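Local coordinates for protein phosphodiesterase (Trypanosoma brucei brucei, PDB 5H2Q) that is an all-helical member of the cyclic nucleotide phosphodiesterase family (HD clan) that carries a zinc and a magnesium ion, at residues I29-L33 against F34-E38; L54-S58 against G59-K63; V94-C97 against Q98-T102; Q307-D311 against A312-G316. All blocks are in the same frame, centred on the assembly; numbering follows the deposited sequence.

In the fold
All four contacts are local, made where a helix starts, ends or runs on, and all four include a bridging water. Interaction 3 is the core one: it lies within helix 90-105, about 8 Å from the centre of the chain, and its polar side chains are buried and bonded. Interactions 1, 2 and 4 sit 16 to 20 Å out and are partly buried. Interaction 1 begins a helix with an aspartate cap, interaction 2 breaks one helix and starts the next, and interaction 4 ends a helix. Interactions 1 and 2 both pack on 94-102, through Leu33 on Asp95 and Leu55 on Cys97; interaction 4 touches none of the others.

Interaction 1: residues I29-L33 against F34-E38; sequences IDFDL and FQARE
Asp32 O accepts from Ala36 N at 3.2 Å and Leu33 O from Arg37 N at 2.9 Å, the first turn of helix 33-38, with Asp32 as its N-cap. The aspartate side chain closes that turn: with CG anti to the backbone N (chi1 -171°), OD1 reaches forward over the first turn and takes Gln35 N at 3.1 Å, the N-H coming from above the carboxylate plane. Asp32 CG then rests 3.7 Å from Gln35 CB. The other oxygen, OD2, faces a water that donates to it and to Gln35 OE1, while Gln35 NE2 bonds Ser39. On another flank of the turn, Arg37 CD lies 4.1 Å from Leu33 CG, its aliphatic part running past Leu33 O, and its guanidinium makes a cation-pi contact with Tyr91. Phe31 reaches past the cap to put CZ 4.0 Å from Ala36 CB; Phe31, Leu33 and Ala36 all bear on Ile50 of helix 43-58. Phe34, whose side chain is about 9 Å from the bound LLI, meets the ring of Trp256. A carboxylate at the positive end of the helix dipole probably stays ionised, and its bond to Gln35 N gives a first-turn amide an acceptor, the role of an N-cap.

Interaction 2: residues L54-S58 against G59-K63; sequences LLLGS and GLPQK
Ser58 OG sits between its own backbone N and carbonyl carbon (chi1 71°), which turns it back to Leu55 O and at the same time forward to Leu60 N; Gln62, bent at chi2 (93°), folds its amide back over the turn to Leu56 O. The serine hydroxyl donates to Leu55 O at 2.6 Å and accepts from Leu60 N at 3.1 Å in a nearly straight bond, so one hydroxyl spans the break between two helices. Gln62 NE2 reaches Leu56 O at 2.9 Å, on a lone pair in the carbonyl plane and with the oxygen lying in the amide plane of Gln62. The same carbonyl takes Gly59 N at 3.2 Å from well above its plane, so two donors grip it from different directions. This is a sharp junction between helix 43-58 and the short helix 60-63, and the serine bond to Leu60 N, two residues on, makes an ST turn. The first helix gives way around Gly59, the N-cap of the second; its positive phi (86°) suits a residue without CB, since Ser58 O crowds that side. Pro61, in the first turn of the new helix, lays its ring against the end of the old one, CD 3.2 Å from Leu55 O, and packs with Leu56 on Leu71 of helix 68-80. Leu60 turns its side chain to Phe119 and Leu122 of helix 115-127. A water donates to Ser58 O and accepts from Lys63 NZ, which also forms a salt bridge with Glu115.

Interaction 3: residues V94-C97 against Q98-T102; sequences VDVC and QTIYT
Thr99 OG1 donates to Asp95 O at 2.7 Å, one turn back along a largely buried stretch of helix 90-105 in the all-helical phosphodiesterase fold. The carbonyl also accepts Thr99 N at 2.8 Å, in the usual i to i+4 pattern, so it is held by two donors of one residue; the hydroxyl comes in from above the carbonyl plane, 42° out of it. Thr99 can do this because OG1 lies beside its own backbone N (chi1 -55°), facing back down the helix. On the next flank, Val96 and Ile100 lie side by side and point the same way, CG1 of Val96 3.7 Å from CD1 of Ile100. The side chain of Val96 is about 5 Å from the zinc ion, and the pair packs on Ala125 and Leu121 of helix 115-127. Further out, Lys248 NZ hydrogen-bonds Thr99 OG1 and makes a long, weak ion pair with Asp95 OD1. Gln98, bent at chi2, sends NE2 to the carbonyls of Val26 and Asp28, tying the helix to the loop that leads into helix 33-38. Its other amide atom turns to a water, which donates to Asp95 OD1 at 2.7 Å and to Gln98 OE1 at 3.0 Å.

Interaction 4: residues Q307-D311 against A312-G316; sequences QKIVD and ACLQG
Gln315 reaches back to the end of helix 290-312 to meet Val310 O. From CB, chi1 (-56°) sets CG anti to the carbonyl carbon and 4.1 Å from Val310 O; the bend at chi2 (-82°) then turns CD, 3.9 Å from that oxygen, and the amide towards it. At the tip NE2 donates to Val310 O at 2.8 Å, coming from above the carbonyl plane, though the oxygen lies in the plane of the amide. NE2 also donates to a water, which in turn donates to Asp311 OD1 at 2.7 Å. Gln307 NE2 holds the same carboxylate oxygen from one turn earlier, at 3.0 Å. The backbone ends its helix just before this: Cys313 leaves helical angles, and Ile309 O accepts both Cys313 N and Leu314 N, the latter at 3.0 Å in a nearly straight bond. On the buried side Leu314 CD1 meets Ile309 CD1 at 4.0 Å, with Val109 beyond the leucine and Leu211 of helix 207-217 beyond the isoleucine. Val310 packs on Val321 of helix 318-334. Val310 O, in the last turn, thus gains a side-chain donor, and Asp311 OD1 takes an N-H from Gln307 and an O-H from the water, consistent with an ionised carboxylate.

Interaction 1: residues I29-L33 against F34-E38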
loop_
_atom_site.group_PDB
_atom_site.type_symbol
_atom_site.label_atom_id
_atom_site.label_comp_id
_atom_site.label_asym_id
_atom_site.label_seq_id
_atom_site.Cartn_x
_atom_site.Cartn_y
_atom_site.Cartn_z
ATOM N N ILE A 29 6.134 10.025 11.283
ATOM C CA ILE A 29 6.413 10.119 9.852
ATOM C C ILE A 29 7.835 9.649 9.526
ATOM O O ILE A 29 8.055 9.188 8.408
ATOM C CB ILE A 29 6.083 11.491 9.201
ATOM C CG1 ILE A 29 7.095 12.600 9.608
ATOM C CG2 ILE A 29 4.620 11.903 9.469
ATOM C CD1 ILE A 29 6.982 13.891 8.750
ATOM N N ASP A 30 8.780 9.731 10.497
ATOM C CA ASP A 30 10.176 9.305 10.331
ATOM C C ASP A 30 10.434 7.860 10.695
ATOM O O ASP A 30 11.606 7.437 10.746
ATOM C CB ASP A 30 11.133 10.230 11.117
ATOM C CG ASP A 30 11.260 11.643 10.577
ATOM O OD1 ASP A 30 10.655 11.937 9.537
ATOM O OD2 ASP A 30 11.974 12.455 11.203
ATOM N N PHE A 31 9.359 7.088 10.980
ATOM C CA PHE A 31 9.528 5.694 11.359
ATOM C C PHE A 31 10.314 4.992 10.265
ATOM O O PHE A 31 10.017 5.180 9.088
ATOM C CB PHE A 31 8.165 5.001 11.572
ATOM C CG PHE A 31 8.337 3.516 11.817
ATOM C CD1 PHE A 31 8.903 3.048 13.003
ATOM C CD2 PHE A 31 7.948 2.587 10.855
ATOM C CE1 PHE A 31 9.075 1.684 13.221
ATOM C CE2 PHE A 31 8.141 1.217 11.068
ATOM C CZ PHE A 31 8.706 0.780 12.247
ATOM N N ASP A 32 11.332 4.239 10.662
ATOM C CA ASP A 32 12.247 3.550 9.747
ATOM C C ASP A 32 12.031 2.030 9.806
ATOM O O ASP A 32 12.564 1.340 10.683
ATOM C CB ASP A 32 13.686 3.914 10.119
ATOM C CG ASP A 32 14.731 3.451 9.119
ATOM O OD1 ASP A 32 14.421 2.534 8.303
ATOM O OD2 ASP A 32 15.869 3.957 9.183
ATOM N N LEU A 33 11.240 1.507 8.849
ATOM C CA LEU A 33 10.962 0.080 8.781
ATOM C C LEU A 33 12.215 -0.760 8.459
ATOM O O LEU A 33 12.343 -1.892 8.957
ATOM C CB LEU A 33 9.815 -0.192 7.764
ATOM C CG LEU A 33 9.336 -1.653 7.641
ATOM C CD1 LEU A 33 8.841 -2.230 8.990
ATOM C CD2 LEU A 33 8.207 -1.741 6.619
ATOM N N PHE A 34 13.133 -0.208 7.642
ATOM C CA PHE A 34 14.375 -0.904 7.276
ATOM C C PHE A 34 15.217 -1.172 8.513
ATOM O O PHE A 34 15.684 -2.292 8.691
ATOM C CB PHE A 34 15.173 -0.116 6.237
ATOM C CG PHE A 34 14.536 -0.176 4.865
ATOM C CD1 PHE A 34 14.580 -1.348 4.106
ATOM C CD2 PHE A 34 13.831 0.905 4.368
ATOM C CE1 PHE A 34 13.960 -1.417 2.859
ATOM C CE2 PHE A 34 13.237 0.849 3.091
ATOM C CZ PHE A 34 13.281 -0.321 2.365
ATOM N N GLN A 35 15.319 -0.178 9.411
ATOM C CA GLN A 35 16.059 -0.345 10.663
ATOM C C GLN A 35 15.340 -1.350 11.595
ATOM O O GLN A 35 16.000 -2.203 12.185
ATOM C CB GLN A 35 16.303 1.009 11.331
ATOM C CG GLN A 35 17.331 0.937 12.457
ATOM C CD GLN A 35 18.693 0.459 11.962
ATOM O OE1 GLN A 35 19.319 1.087 11.113
ATOM N NE2 GLN A 35 19.156 -0.674 12.468
ATOM N N ALA A 36 13.992 -1.289 11.682
ATOM C CA ALA A 36 13.211 -2.249 12.480
ATOM C C ALA A 36 13.464 -3.700 11.974
ATOM O O ALA A 36 13.632 -4.616 12.776
ATOM C CB ALA A 36 11.716 -1.901 12.420
ATOM N N ARG A 37 13.538 -3.895 10.644
ATOM C CA ARG A 37 13.826 -5.216 10.068
ATOM C C ARG A 37 15.276 -5.645 10.372
ATOM O O ARG A 37 15.530 -6.816 10.686
ATOM C CB ARG A 37 13.633 -5.172 8.543
ATOM C CG ARG A 37 12.182 -4.996 8.090
ATOM C CD ARG A 37 12.152 -4.460 6.656
ATOM N NE ARG A 37 12.675 -5.442 5.706
ATOM C CZ ARG A 37 12.661 -5.331 4.379
ATOM N NH1 ARG A 37 12.151 -4.246 3.797
ATOM N NH2 ARG A 37 13.168 -6.294 3.624
ATOM N N GLU A 38 16.219 -4.702 10.226
ATOM C CA GLU A 38 17.650 -4.972 10.368
ATOM C C GLU A 38 18.088 -5.194 11.807
ATOM O O GLU A 38 19.116 -5.843 12.021
ATOM C CB GLU A 38 18.476 -3.864 9.685
ATOM C CG GLU A 38 18.414 -3.957 8.163
ATOM C CD GLU A 38 18.596 -2.680 7.359
ATOM O OE1 GLU A 38 19.233 -1.725 7.864
ATOM O OE2 GLU A 38 18.118 -2.652 6.199
HETATM O O HOH W 1 18.547 4.053 10.418
#

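Interaction 2: residues L54-S58 against G59-K63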
loop_
_atom_site.group_PDB
_atom_site.type_symbol
_atom_site.label_atom_id
_atom_site.label_comp_id
_atom_site.label_asym_id
_atom_site.label_seq_id
_atom_site.Cartn_x
_atom_site.Cartn_y
_atom_site.Cartn_z
ATOM N N LEU A 54 0.263 -1.076 15.924
ATOM C CA LEU A 54 -0.227 0.200 15.392
ATOM C C LEU A 54 -1.758 0.235 15.445
ATOM O O LEU A 54 -2.347 1.185 15.959
ATOM C CB LEU A 54 0.239 0.377 13.946
ATOM C CG LEU A 54 -0.180 1.664 13.246
ATOM C CD1 LEU A 54 0.544 2.901 13.860
ATOM C CD2 LEU A 54 0.091 1.564 11.771
ATOM N N LEU A 55 -2.389 -0.832 14.949
ATOM C CA LEU A 55 -3.845 -0.906 14.899
ATOM C C LEU A 55 -4.470 -1.059 16.295
ATOM O O LEU A 55 -5.393 -0.325 16.622
ATOM C CB LEU A 55 -4.287 -1.991 13.915
ATOM C CG LEU A 55 -4.323 -1.609 12.413
ATOM C CD1 LEU A 55 -3.070 -0.847 11.951
ATOM C CD2 LEU A 55 -4.538 -2.832 11.541
ATOM N N LEU A 56 -3.946 -1.951 17.144
ATOM C CA LEU A 56 -4.550 -2.055 18.497
ATOM C C LEU A 56 -4.356 -0.741 19.271
ATOM O O LEU A 56 -5.245 -0.325 20.022
ATOM C CB LEU A 56 -3.910 -3.202 19.308
ATOM C CG LEU A 56 -4.403 -4.606 19.093
ATOM C CD1 LEU A 56 -3.841 -5.519 20.182
ATOM C CD2 LEU A 56 -5.940 -4.705 19.065
ATOM N N GLY A 57 -3.204 -0.088 19.047
ATOM C CA GLY A 57 -2.832 1.154 19.710
ATOM C C GLY A 57 -3.782 2.291 19.421
ATOM O O GLY A 57 -3.994 3.142 20.285
ATOM N N SER A 58 -4.385 2.282 18.217
ATOM C CA SER A 58 -5.325 3.292 17.724
ATOM C C SER A 58 -6.670 3.207 18.414
ATOM O O SER A 58 -7.326 4.235 18.551
ATOM C CB SER A 58 -5.524 3.173 16.215
ATOM O OG SER A 58 -6.264 2.033 15.807
ATOM N N GLY A 59 -7.072 1.999 18.816
ATOM C CA GLY A 59 -8.387 1.766 19.391
ATOM C C GLY A 59 -9.440 1.513 18.326
ATOM O O GLY A 59 -10.606 1.265 18.654
ATOM N N LEU A 60 -9.056 1.565 17.025
ATOM C CA LEU A 60 -10.006 1.344 15.944
ATOM C C LEU A 60 -10.600 -0.082 15.921
ATOM O O LEU A 60 -11.813 -0.208 15.861
ATOM C CB LEU A 60 -9.408 1.710 14.570
ATOM C CG LEU A 60 -9.173 3.198 14.324
ATOM C CD1 LEU A 60 -8.279 3.422 13.074
ATOM C CD2 LEU A 60 -10.509 3.946 14.181
ATOM N N PRO A 61 -9.807 -1.170 15.877
ATOM C CA PRO A 61 -10.435 -2.513 15.805
ATOM C C PRO A 61 -11.459 -2.749 16.928
ATOM O O PRO A 61 -12.558 -3.228 16.671
ATOM C CB PRO A 61 -9.253 -3.491 15.926
ATOM C CG PRO A 61 -8.030 -2.695 15.716
ATOM C CD PRO A 61 -8.337 -1.245 15.880
ATOM N N GLN A 62 -11.107 -2.338 18.155
ATOM C CA GLN A 62 -11.936 -2.470 19.365
ATOM C C GLN A 62 -13.293 -1.788 19.193
ATOM O O GLN A 62 -14.333 -2.373 19.509
ATOM C CB GLN A 62 -11.208 -1.902 20.586
ATOM C CG GLN A 62 -9.853 -2.570 20.926
ATOM C CD GLN A 62 -8.663 -1.867 20.304
ATOM O OE1 GLN A 62 -8.695 -1.475 19.141
ATOM N NE2 GLN A 62 -7.549 -1.772 21.028
ATOM N N LYS A 63 -13.283 -0.568 18.607
ATOM C CA LYS A 63 -14.497 0.207 18.334
ATOM C C LYS A 63 -15.417 -0.485 17.343
ATOM O O LYS A 63 -16.622 -0.219 17.366
ATOM C CB LYS A 63 -14.142 1.585 17.767
ATOM C CG LYS A 63 -13.557 2.517 18.777
ATOM C CD LYS A 63 -13.108 3.845 18.117
ATOM C CE LYS A 63 -12.440 4.668 19.183
ATOM N NZ LYS A 63 -11.865 5.944 18.676
HETATM O O HOH W 2 -9.500 5.233 17.410
#

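Interaction 3: residues V94-C97 against Q98-T102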
loop_
_atom_site.group_PDB
_atom_site.type_symbol
_atom_site.label_atom_id
_atom_site.label_comp_id
_atom_site.label_asym_id
_atom_site.label_seq_id
_atom_site.Cartn_x
_atom_site.Cartn_y
_atom_site.Cartn_z
ATOM N N VAL A 94 3.057 -3.503 5.065
ATOM C CA VAL A 94 3.168 -2.960 6.431
ATOM C C VAL A 94 3.569 -1.483 6.352
ATOM O O VAL A 94 3.028 -0.645 7.075
ATOM C CB VAL A 94 4.123 -3.802 7.324
ATOM C CG1 VAL A 94 4.354 -3.119 8.691
ATOM C CG2 VAL A 94 3.533 -5.188 7.526
ATOM N N ASP A 95 4.487 -1.172 5.449
ATOM C CA ASP A 95 4.894 0.199 5.210
ATOM C C ASP A 95 3.718 1.054 4.751
ATOM O O ASP A 95 3.539 2.165 5.269
ATOM C CB ASP A 95 6.023 0.231 4.152
ATOM C CG ASP A 95 6.388 1.641 3.751
ATOM O OD1 ASP A 95 6.620 2.475 4.655
ATOM O OD2 ASP A 95 6.441 1.913 2.539
ATOM N N VAL A 96 2.927 0.558 3.785
ATOM C CA VAL A 96 1.777 1.322 3.273
ATOM C C VAL A 96 0.754 1.582 4.397
ATOM O O VAL A 96 0.217 2.694 4.508
ATOM C CB VAL A 96 1.166 0.692 2.008
ATOM C CG1 VAL A 96 -0.170 1.339 1.655
ATOM C CG2 VAL A 96 2.147 0.784 0.830
ATOM N N CYS A 97 0.542 0.574 5.248
ATOM C CA CYS A 97 -0.370 0.657 6.390
ATOM C C CYS A 97 0.118 1.762 7.324
ATOM O O CYS A 97 -0.640 2.675 7.639
ATOM C CB CYS A 97 -0.438 -0.685 7.110
ATOM S SG CYS A 97 -1.599 -0.711 8.498
ATOM N N GLN A 98 1.408 1.684 7.742
ATOM C CA GLN A 98 2.026 2.671 8.648
ATOM C C GLN A 98 1.984 4.085 8.044
ATOM O O GLN A 98 1.671 5.060 8.746
ATOM C CB GLN A 98 3.452 2.240 8.994
ATOM C CG GLN A 98 4.035 3.036 10.177
ATOM C CD GLN A 98 4.656 4.372 9.778
ATOM O OE1 GLN A 98 5.071 4.590 8.634
ATOM N NE2 GLN A 98 4.712 5.311 10.720
ATOM N N THR A 99 2.310 4.198 6.753
ATOM C CA THR A 99 2.317 5.494 6.064
ATOM C C THR A 99 0.937 6.111 6.028
ATOM O O THR A 99 0.779 7.276 6.398
ATOM C CB THR A 99 2.917 5.357 4.652
ATOM O OG1 THR A 99 4.205 4.778 4.785
ATOM C CG2 THR A 99 3.057 6.706 3.961
ATOM N N ILE A 100 -0.082 5.334 5.635
ATOM C CA ILE A 100 -1.453 5.837 5.590
ATOM C C ILE A 100 -1.858 6.293 7.005
ATOM O O ILE A 100 -2.462 7.349 7.158
ATOM C CB ILE A 100 -2.427 4.828 4.968
ATOM C CG1 ILE A 100 -2.149 4.708 3.431
ATOM C CG2 ILE A 100 -3.877 5.242 5.198
ATOM C CD1 ILE A 100 -2.883 3.591 2.809
ATOM N N TYR A 101 -1.478 5.524 8.034
ATOM C CA TYR A 101 -1.765 5.930 9.407
ATOM C C TYR A 101 -1.227 7.377 9.646
ATOM O O TYR A 101 -1.947 8.217 10.198
ATOM C CB TYR A 101 -1.103 4.971 10.402
ATOM C CG TYR A 101 -1.506 5.291 11.824
ATOM C CD1 TYR A 101 -0.841 6.275 12.555
ATOM C CD2 TYR A 101 -2.563 4.623 12.432
ATOM C CE1 TYR A 101 -1.241 6.604 13.851
ATOM C CE2 TYR A 101 -2.979 4.950 13.722
ATOM C CZ TYR A 101 -2.305 5.927 14.433
ATOM O OH TYR A 101 -2.678 6.201 15.731
ATOM N N THR A 102 0.000 7.669 9.184
ATOM C CA THR A 102 0.542 9.026 9.345
ATOM C C THR A 102 -0.249 10.047 8.573
ATOM O O THR A 102 -0.383 11.174 9.065
ATOM C CB THR A 102 2.033 9.139 9.031
ATOM O OG1 THR A 102 2.230 9.017 7.627
ATOM C CG2 THR A 102 2.906 8.125 9.811
HETATM O O HOH W 3 6.859 2.575 7.378
#

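Interaction 4: residues Q307-D311 against A312-G316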
loop_
_atom_site.group_PDB
_atom_site.type_symbol
_atom_site.label_atom_id
_atom_site.label_comp_id
_atom_site.label_asym_id
_atom_site.label_seq_id
_atom_site.Cartn_x
_atom_site.Cartn_y
_atom_site.Cartn_z
ATOM N N GLN A 307 1.397 17.413 -4.806
ATOM C CA GLN A 307 1.158 18.857 -4.874
ATOM C C GLN A 307 -0.329 19.168 -5.084
ATOM O O GLN A 307 -0.867 20.012 -4.370
ATOM C CB GLN A 307 2.036 19.507 -5.985
ATOM C CG GLN A 307 1.954 21.041 -6.070
ATOM C CD GLN A 307 2.674 21.715 -4.928
ATOM O OE1 GLN A 307 3.907 21.806 -4.900
ATOM N NE2 GLN A 307 1.916 22.192 -3.952
ATOM N N LYS A 308 -0.986 18.472 -6.036
ATOM C CA LYS A 308 -2.387 18.669 -6.418
ATOM C C LYS A 308 -3.364 18.281 -5.300
ATOM O O LYS A 308 -4.357 18.987 -5.084
ATOM C CB LYS A 308 -2.736 17.920 -7.710
ATOM C CG LYS A 308 -2.112 18.515 -8.985
ATOM C CD LYS A 308 -2.329 17.567 -10.175
ATOM C CE LYS A 308 -1.791 18.102 -11.485
ATOM N NZ LYS A 308 -1.980 17.117 -12.591
ATOM N N ILE A 309 -3.109 17.138 -4.621
ATOM C CA ILE A 309 -4.027 16.715 -3.566
ATOM C C ILE A 309 -3.887 17.614 -2.327
ATOM O O ILE A 309 -4.915 17.905 -1.709
ATOM C CB ILE A 309 -3.993 15.188 -3.244
ATOM C CG1 ILE A 309 -2.698 14.792 -2.503
ATOM C CG2 ILE A 309 -4.246 14.358 -4.521
ATOM C CD1 ILE A 309 -2.591 13.275 -2.095
ATOM N N VAL A 310 -2.651 18.081 -2.008
ATOM C CA VAL A 310 -2.344 18.990 -0.892
ATOM C C VAL A 310 -3.035 20.340 -1.152
ATOM O O VAL A 310 -3.788 20.806 -0.302
ATOM C CB VAL A 310 -0.823 19.145 -0.574
ATOM C CG1 VAL A 310 -0.569 20.289 0.405
ATOM C CG2 VAL A 310 -0.229 17.847 -0.024
ATOM N N ASP A 311 -2.839 20.916 -2.360
ATOM C CA ASP A 311 -3.440 22.196 -2.740
ATOM C C ASP A 311 -4.970 22.172 -2.815
ATOM O O ASP A 311 -5.585 23.175 -2.452
ATOM C CB ASP A 311 -2.832 22.730 -4.060
ATOM C CG ASP A 311 -1.341 23.038 -4.011
ATOM O OD1 ASP A 311 -0.761 23.002 -2.908
ATOM O OD2 ASP A 311 -0.749 23.278 -5.085
ATOM N N ALA A 312 -5.590 21.059 -3.258
ATOM C CA ALA A 312 -7.050 21.007 -3.365
ATOM C C ALA A 312 -7.793 20.794 -2.043
ATOM O O ALA A 312 -8.959 21.195 -1.931
ATOM C CB ALA A 312 -7.477 19.944 -4.359
ATOM N N CYS A 313 -7.158 20.103 -1.070
ATOM C CA CYS A 313 -7.871 19.726 0.148
ATOM C C CYS A 313 -6.985 19.285 1.300
ATOM O O CYS A 313 -7.319 19.593 2.436
ATOM C CB CYS A 313 -8.897 18.644 -0.197
ATOM S SG CYS A 313 -9.935 18.106 1.187
ATOM N N LEU A 314 -5.895 18.540 1.039
ATOM C CA LEU A 314 -5.076 17.927 2.098
ATOM C C LEU A 314 -3.890 18.759 2.580
ATOM O O LEU A 314 -2.758 18.274 2.612
ATOM C CB LEU A 314 -4.627 16.513 1.645
ATOM C CG LEU A 314 -5.746 15.586 1.150
ATOM C CD1 LEU A 314 -5.210 14.200 0.818
ATOM C CD2 LEU A 314 -6.887 15.460 2.176
ATOM N N GLN A 315 -4.175 19.989 3.078
ATOM C CA GLN A 315 -3.180 20.933 3.581
ATOM C C GLN A 315 -2.263 20.354 4.630
ATOM O O GLN A 315 -1.095 20.726 4.670
ATOM C CB GLN A 315 -3.848 22.239 4.110
ATOM C CG GLN A 315 -4.739 22.965 3.099
ATOM C CD GLN A 315 -3.951 23.833 2.145
ATOM O OE1 GLN A 315 -3.707 25.020 2.397
ATOM N NE2 GLN A 315 -3.568 23.270 1.008
ATOM N N GLY A 316 -2.775 19.439 5.467
ATOM C CA GLY A 316 -1.979 18.798 6.509
ATOM C C GLY A 316 -0.905 17.847 6.017
ATOM O O GLY A 316 -0.007 17.498 6.787
HETATM O O HOH W 4 -1.396 24.159 -0.523
#